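Local coordinates for galactose-binding like protein (Bacteroides thetaiotaomicron, PDB 7M1A) that is a SusE-like protein that probably binds carbohydrate and whose C-terminal, galactose-binding-like domain carries a calcium ion, at residues E27-S35 and I168-W176. Numbering follows the deposited sequence.
Sequences EYVWNGRIS and ICFTELTFW. With CA (calcium ion), chain F.
The calcium site of this galactose-binding-type beta-sandwich domain illustrates how a metal can tie an early loop to the last strand: 27-35 supplies Tyr28 O, Asn31 OD1 and Arg33 O, while 168-176 adds Thr171 O and Glu172 OE1, the latter 2.3 Å from the calcium ion. A water, 2.4 Å from the metal, completes six ligands and donates a hydrogen bond to Ser35 OG. Thr171 and Glu172 form a classic beta bulge opposite Trp74, which probably helps two consecutive residues reach the ion. In Glu172, CG stands anti to the backbone N, and the turn about CB-CG (chi2 66°) brings the carboxylate back to the loop. There its plane lies 15° from that of the Asn31 amide. While OE1 holds the calcium, OE2 takes Gly32 N at 2.8 Å, approached from above the carboxylate plane, and also a salt bridge from Lys5, so both oxygens are engaged. Asn31 OD1 likewise serves twice, accepting Arg33 N in an Asx turn that curls the loop round the ion. At Thr171, OG1 receives Ser35 N at 2.9 Å and bonds to Val43 O; a valine in its place would probably leave both backbone groups without this partner and set the Ser35 end of the loop freer to shift. Next to the site, Leu173 N donates to Val29 O at 2.9 Å in the carbonyl plane, nearly straight at 161°. Val29 CG1 lies over one face of the Phe170 ring, offset toward its rim, in a CH-pi contact 4.0 Å from the centroid.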
ATOM      1  N   GLU A  27      -2.799   5.395  -3.095  1.00  6.11           N
ATOM      2  CA  GLU A  27      -3.970   5.177  -3.934  1.00  6.95           C
ATOM      3  C   GLU A  27      -4.665   6.506  -4.231  1.00  6.68           C
ATOM      4  O   GLU A  27      -5.448   6.567  -5.149  1.00  7.82           O
ATOM      5  CB  GLU A  27      -4.947   4.263  -3.176  1.00  7.71           C
ATOM      6  CG  GLU A  27      -4.516   2.778  -3.063  1.00  7.49           C
ATOM      7  CD  GLU A  27      -3.509   2.420  -2.013  1.00  7.44           C
ATOM      8  OE1 GLU A  27      -2.981   3.289  -1.251  1.00  9.10           O
ATOM      9  OE2 GLU A  27      -3.305   1.159  -1.886  1.00  8.28           O
ATOM     10  N   TYR A  28      -4.389   7.555  -3.439  1.00  6.17           N
ATOM     11  CA  TYR A  28      -5.045   8.823  -3.730  1.00  5.85           C
ATOM     12  C   TYR A  28      -4.545   9.501  -5.006  1.00  6.43           C
ATOM     13  O   TYR A  28      -5.222  10.471  -5.451  1.00  7.32           O
ATOM     14  CB  TYR A  28      -4.883   9.761  -2.508  1.00  6.97           C
ATOM     15  CG  TYR A  28      -5.526   9.293  -1.215  1.00  6.26           C
ATOM     16  CD1 TYR A  28      -6.534   8.321  -1.188  1.00  8.10           C
ATOM     17  CD2 TYR A  28      -5.091   9.803  -0.002  1.00  7.37           C
ATOM     18  CE1 TYR A  28      -7.069   7.920   0.023  1.00  8.91           C
ATOM     19  CE2 TYR A  28      -5.655   9.457   1.227  1.00  8.80           C
ATOM     20  CZ  TYR A  28      -6.688   8.557   1.209  1.00  8.22           C
ATOM     21  OH  TYR A  28      -7.176   8.109   2.407  1.00 11.32           O
ATOM     22  N   VAL A  29      -3.388   9.043  -5.558  1.00  6.69           N
ATOM     23  CA  VAL A  29      -2.911   9.670  -6.798  1.00  5.92           C
ATOM     24  C   VAL A  29      -3.418   8.912  -8.022  1.00  5.41           C
ATOM     25  O   VAL A  29      -3.085   9.287  -9.122  1.00  5.80           O
ATOM     26  CB  VAL A  29      -1.396   9.899  -6.838  1.00  5.21           C
ATOM     27  CG1 VAL A  29      -0.952  10.733  -5.637  1.00  7.18           C
ATOM     28  CG2 VAL A  29      -0.573   8.619  -7.020  1.00  6.56           C
ATOM     29  N   TRP A  30      -4.313   7.893  -7.862  1.00  5.98           N
ATOM     30  CA  TRP A  30      -5.041   7.318  -8.991  1.00  4.64           C
ATOM     31  C   TRP A  30      -6.533   7.149  -8.676  1.00  6.13           C
ATOM     32  O   TRP A  30      -7.139   6.253  -9.206  1.00  7.37           O
ATOM     33  CB  TRP A  30      -4.337   6.053  -9.526  1.00  6.84           C
ATOM     34  CG  TRP A  30      -4.210   4.966  -8.501  1.00  5.75           C
ATOM     35  CD1 TRP A  30      -5.192   4.132  -8.059  1.00  7.17           C
ATOM     36  CD2 TRP A  30      -2.960   4.493  -7.944  1.00  5.18           C
ATOM     37  NE1 TRP A  30      -4.656   3.190  -7.179  1.00  7.43           N
ATOM     38  CE2 TRP A  30      -3.275   3.359  -7.107  1.00  6.04           C
ATOM     39  CE3 TRP A  30      -1.606   4.895  -8.063  1.00  6.02           C
ATOM     40  CZ2 TRP A  30      -2.323   2.638  -6.413  1.00  7.02           C
ATOM     41  CZ3 TRP A  30      -0.665   4.142  -7.389  1.00  6.27           C
ATOM     42  CH2 TRP A  30      -1.011   3.035  -6.616  1.00  5.84           C
ATOM     43  N   ASN A  31      -7.066   8.078  -7.872  1.00  6.25           N
ATOM     44  CA  ASN A  31      -8.481   8.059  -7.557  1.00  6.92           C
ATOM     45  C   ASN A  31      -9.329   8.846  -8.543  1.00  7.56           C
ATOM     46  O   ASN A  31     -10.516   8.930  -8.304  1.00 10.88           O
ATOM     47  CB  ASN A  31      -8.681   8.401  -6.065  1.00  6.06           C
ATOM     48  CG  ASN A  31      -8.402   9.876  -5.771  1.00  6.97           C
ATOM     49  OD1 ASN A  31      -8.010  10.630  -6.677  1.00  7.99           O
ATOM     50  ND2 ASN A  31      -8.442  10.249  -4.491  1.00  8.54           N
ATOM     51  N   GLY A  32      -8.759   9.402  -9.620  1.00  8.22           N
ATOM     52  CA  GLY A  32      -9.517  10.159 -10.637  1.00  9.82           C
ATOM     53  C   GLY A  32      -9.832  11.586 -10.197  1.00 10.22           C
ATOM     54  O   GLY A  32     -10.641  12.233 -10.906  1.00 16.11           O
ATOM     55  N   ARG A  33      -9.332  11.973  -8.994  1.00  8.23           N
ATOM     56  CA  ARG A  33      -9.653  13.319  -8.530  1.00  8.72           C
ATOM     57  C   ARG A  33      -8.367  14.130  -8.477  1.00  9.23           C
ATOM     58  O   ARG A  33      -7.317  13.701  -7.992  1.00  8.46           O
ATOM     59  CB  ARG A  33     -10.322  13.319  -7.129  1.00 10.05           C
ATOM     60  CG  ARG A  33     -11.666  12.630  -7.188  1.00 11.81           C
ATOM     61  CD  ARG A  33     -12.412  12.849  -5.876  1.00 18.93           C
ATOM     62  NE  ARG A  33     -11.828  11.690  -5.050  1.00 13.15           N
ATOM     63  CZ  ARG A  33     -12.304  10.397  -4.925  1.00 15.36           C
ATOM     64  NH1 ARG A  33     -13.178   9.882  -5.781  1.00 17.85           N
ATOM     65  NH2 ARG A  33     -11.786   9.607  -3.970  1.00 16.56           N
ATOM     66  N   ILE A  34      -8.448  15.371  -9.006  1.00  7.94           N
ATOM     67  CA  ILE A  34      -7.333  16.286  -8.973  1.00  8.26           C
ATOM     68  C   ILE A  34      -7.708  17.304  -7.890  1.00  9.10           C
ATOM     69  O   ILE A  34      -8.634  18.123  -8.076  1.00 11.38           O
ATOM     70  CB  ILE A  34      -7.106  16.959 -10.357  1.00  9.58           C
ATOM     71  CG1 ILE A  34      -6.636  15.914 -11.382  1.00 14.28           C
ATOM     72  CG2 ILE A  34      -6.109  18.110 -10.261  1.00 12.64           C
ATOM     73  CD1 ILE A  34      -6.904  16.376 -12.804  1.00 13.26           C
ATOM     74  N   SER A  35      -7.086  17.170  -6.715  1.00  8.00           N
ATOM     75  CA  SER A  35      -7.605  17.742  -5.463  1.00  9.85           C
ATOM     76  C   SER A  35      -6.713  18.841  -4.911  1.00  9.60           C
ATOM     77  O   SER A  35      -5.536  18.984  -5.330  1.00  9.54           O
ATOM     78  CB  SER A  35      -7.809  16.679  -4.382  1.00  8.92           C
ATOM     79  OG  SER A  35      -8.519  15.589  -4.895  1.00 10.22           O
ATOM     80  N   ILE A 168       8.508  14.486  -1.968  1.00  7.00           N
ATOM     81  CA  ILE A 168       7.533  14.711  -3.020  1.00  7.09           C
ATOM     82  C   ILE A 168       6.107  14.655  -2.460  1.00  6.34           C
ATOM     83  O   ILE A 168       5.765  13.804  -1.631  1.00  7.89           O
ATOM     84  CB  ILE A 168       7.720  13.716  -4.211  1.00  6.88           C
ATOM     85  CG1 ILE A 168       6.774  14.007  -5.384  1.00  8.01           C
ATOM     86  CG2 ILE A 168       7.597  12.266  -3.715  1.00  8.84           C
ATOM     87  CD1 ILE A 168       7.079  13.219  -6.626  1.00  8.66           C
ATOM     88  N   CYS A 169       5.220  15.534  -2.975  1.00  7.03           N
ATOM     89  CA  CYS A 169       3.783  15.397  -2.753  1.00  7.01           C
ATOM     90  C   CYS A 169       3.092  15.811  -4.078  1.00  6.92           C
ATOM     91  O   CYS A 169       3.555  16.708  -4.783  1.00  7.26           O
ATOM     92  CB  CYS A 169       3.318  16.282  -1.588  1.00  9.18           C
ATOM     93  SG  CYS A 169       3.562  18.068  -1.763  1.00  9.49           S
ATOM     94  N   PHE A 170       1.936  15.224  -4.354  1.00  6.41           N
ATOM     95  CA  PHE A 170       1.139  15.572  -5.520  1.00  7.09           C
ATOM     96  C   PHE A 170      -0.236  14.906  -5.390  1.00  5.92           C
ATOM     97  O   PHE A 170      -0.415  14.060  -4.469  1.00  6.75           O
ATOM     98  CB  PHE A 170       1.793  15.263  -6.874  1.00  7.76           C
ATOM     99  CG  PHE A 170       1.969  13.809  -7.162  1.00  5.52           C
ATOM    100  CD1 PHE A 170       3.031  13.094  -6.555  1.00  7.23           C
ATOM    101  CD2 PHE A 170       1.145  13.140  -8.041  1.00  6.95           C
ATOM    102  CE1 PHE A 170       3.250  11.743  -6.848  1.00  7.32           C
ATOM    103  CE2 PHE A 170       1.362  11.770  -8.325  1.00  6.46           C
ATOM    104  CZ  PHE A 170       2.395  11.096  -7.697  1.00  7.71           C
ATOM    105  N   THR A 171      -1.206  15.274  -6.274  1.00  6.69           N
ATOM    106  CA  THR A 171      -2.580  14.829  -6.099  1.00  5.92           C
ATOM    107  C   THR A 171      -2.998  13.715  -7.073  1.00  6.05           C
ATOM    108  O   THR A 171      -3.924  12.929  -6.683  1.00  6.95           O
ATOM    109  CB  THR A 171      -3.588  15.987  -6.158  1.00  7.00           C
ATOM    110  OG1 THR A 171      -4.907  15.473  -5.935  1.00  8.27           O
ATOM    111  CG2 THR A 171      -3.621  16.709  -7.503  1.00  8.19           C
ATOM    112  N   GLU A 172      -2.483  13.634  -8.312  1.00  6.09           N
ATOM    113  CA  GLU A 172      -3.017  12.668  -9.272  1.00  6.13           C
ATOM    114  C   GLU A 172      -1.980  12.463 -10.365  1.00  5.36           C
ATOM    115  O   GLU A 172      -1.256  13.417 -10.721  1.00  6.49           O
ATOM    116  CB  GLU A 172      -4.333  13.170  -9.926  1.00  7.31           C
ATOM    117  CG  GLU A 172      -5.100  12.134 -10.745  1.00  6.79           C
ATOM    118  CD  GLU A 172      -5.679  10.962  -9.944  1.00  6.64           C
ATOM    119  OE1 GLU A 172      -5.702  11.010  -8.700  1.00  7.45           O
ATOM    120  OE2 GLU A 172      -6.195  10.042 -10.584  1.00  6.50           O
ATOM    121  N   LEU A 173      -1.948  11.247 -10.927  1.00  5.86           N
ATOM    122  CA  LEU A 173      -1.236  11.013 -12.174  1.00  6.51           C
ATOM    123  C   LEU A 173      -2.159  10.247 -13.097  1.00  5.38           C
ATOM    124  O   LEU A 173      -3.167   9.677 -12.641  1.00  6.07           O
ATOM    125  CB  LEU A 173       0.139  10.350 -11.945  1.00  6.44           C
ATOM    126  CG  LEU A 173       0.202   9.158 -10.998  1.00  6.88           C
ATOM    127  CD1 LEU A 173      -0.521   7.978 -11.628  1.00  8.99           C
ATOM    128  CD2 LEU A 173       1.670   8.847 -10.710  1.00  7.68           C
ATOM    129  N   THR A 174      -1.839  10.243 -14.409  1.00  6.84           N
ATOM    130  CA  THR A 174      -2.628   9.485 -15.363  1.00  5.66           C
ATOM    131  C   THR A 174      -1.654   8.896 -16.382  1.00  6.26           C
ATOM    132  O   THR A 174      -0.726   9.583 -16.822  1.00  7.07           O
ATOM    133  CB  THR A 174      -3.642  10.388 -16.088  1.00  6.66           C
ATOM    134  OG1 THR A 174      -4.481  10.960 -15.054  1.00  7.15           O
ATOM    135  CG2 THR A 174      -4.534   9.625 -17.045  1.00  7.22           C
ATOM    136  N   PHE A 175      -1.921   7.643 -16.791  1.00  7.55           N
ATOM    137  CA  PHE A 175      -1.222   7.034 -17.916  1.00  8.18           C
ATOM    138  C   PHE A 175      -2.234   6.745 -19.038  1.00  7.32           C
ATOM    139  O   PHE A 175      -3.385   6.380 -18.792  1.00  7.52           O
ATOM    140  CB  PHE A 175      -0.575   5.688 -17.600  1.00  8.53           C
ATOM    141  CG  PHE A 175       0.603   5.808 -16.678  1.00  7.72           C
ATOM    142  CD1 PHE A 175       0.482   5.957 -15.276  1.00  8.40           C
ATOM    143  CD2 PHE A 175       1.866   5.863 -17.222  1.00 10.08           C
ATOM    144  CE1 PHE A 175       1.612   6.121 -14.476  1.00 12.23           C
ATOM    145  CE2 PHE A 175       2.990   6.031 -16.404  1.00 12.36           C
ATOM    146  CZ  PHE A 175       2.890   6.152 -15.016  1.00 12.20           C
ATOM    147  N   TRP A 176      -1.768   6.892 -20.281  1.00  8.29           N
ATOM    148  CA  TRP A 176      -2.495   6.461 -21.458  1.00  7.01           C
ATOM    149  C   TRP A 176      -1.624   5.436 -22.199  1.00  7.56           C
ATOM    150  O   TRP A 176      -0.414   5.567 -22.136  1.00  8.43           O
ATOM    151  CB  TRP A 176      -2.898   7.664 -22.362  1.00  6.31           C
ATOM    152  CG  TRP A 176      -3.845   8.668 -21.800  1.00  7.04           C
ATOM    153  CD1 TRP A 176      -5.200   8.740 -22.017  1.00  7.22           C
ATOM    154  CD2 TRP A 176      -3.516   9.720 -20.855  1.00  5.60           C
ATOM    155  NE1 TRP A 176      -5.700   9.776 -21.325  1.00  7.11           N
ATOM    156  CE2 TRP A 176      -4.727  10.429 -20.626  1.00  5.70           C
ATOM    157  CE3 TRP A 176      -2.342  10.210 -20.243  1.00  7.03           C
ATOM    158  CZ2 TRP A 176      -4.777  11.593 -19.876  1.00  7.05           C
ATOM    159  CZ3 TRP A 176      -2.388  11.379 -19.491  1.00  8.88           C
ATOM    160  CH2 TRP A 176      -3.606  12.071 -19.298  1.00  6.15           C
TER
HETATM  161 CA    CA F 404      -6.084  12.141  -6.727  1.00  8.73          CA
HETATM  162  O   HOH W   1      -7.074  13.299  -4.939  1.00  9.40           O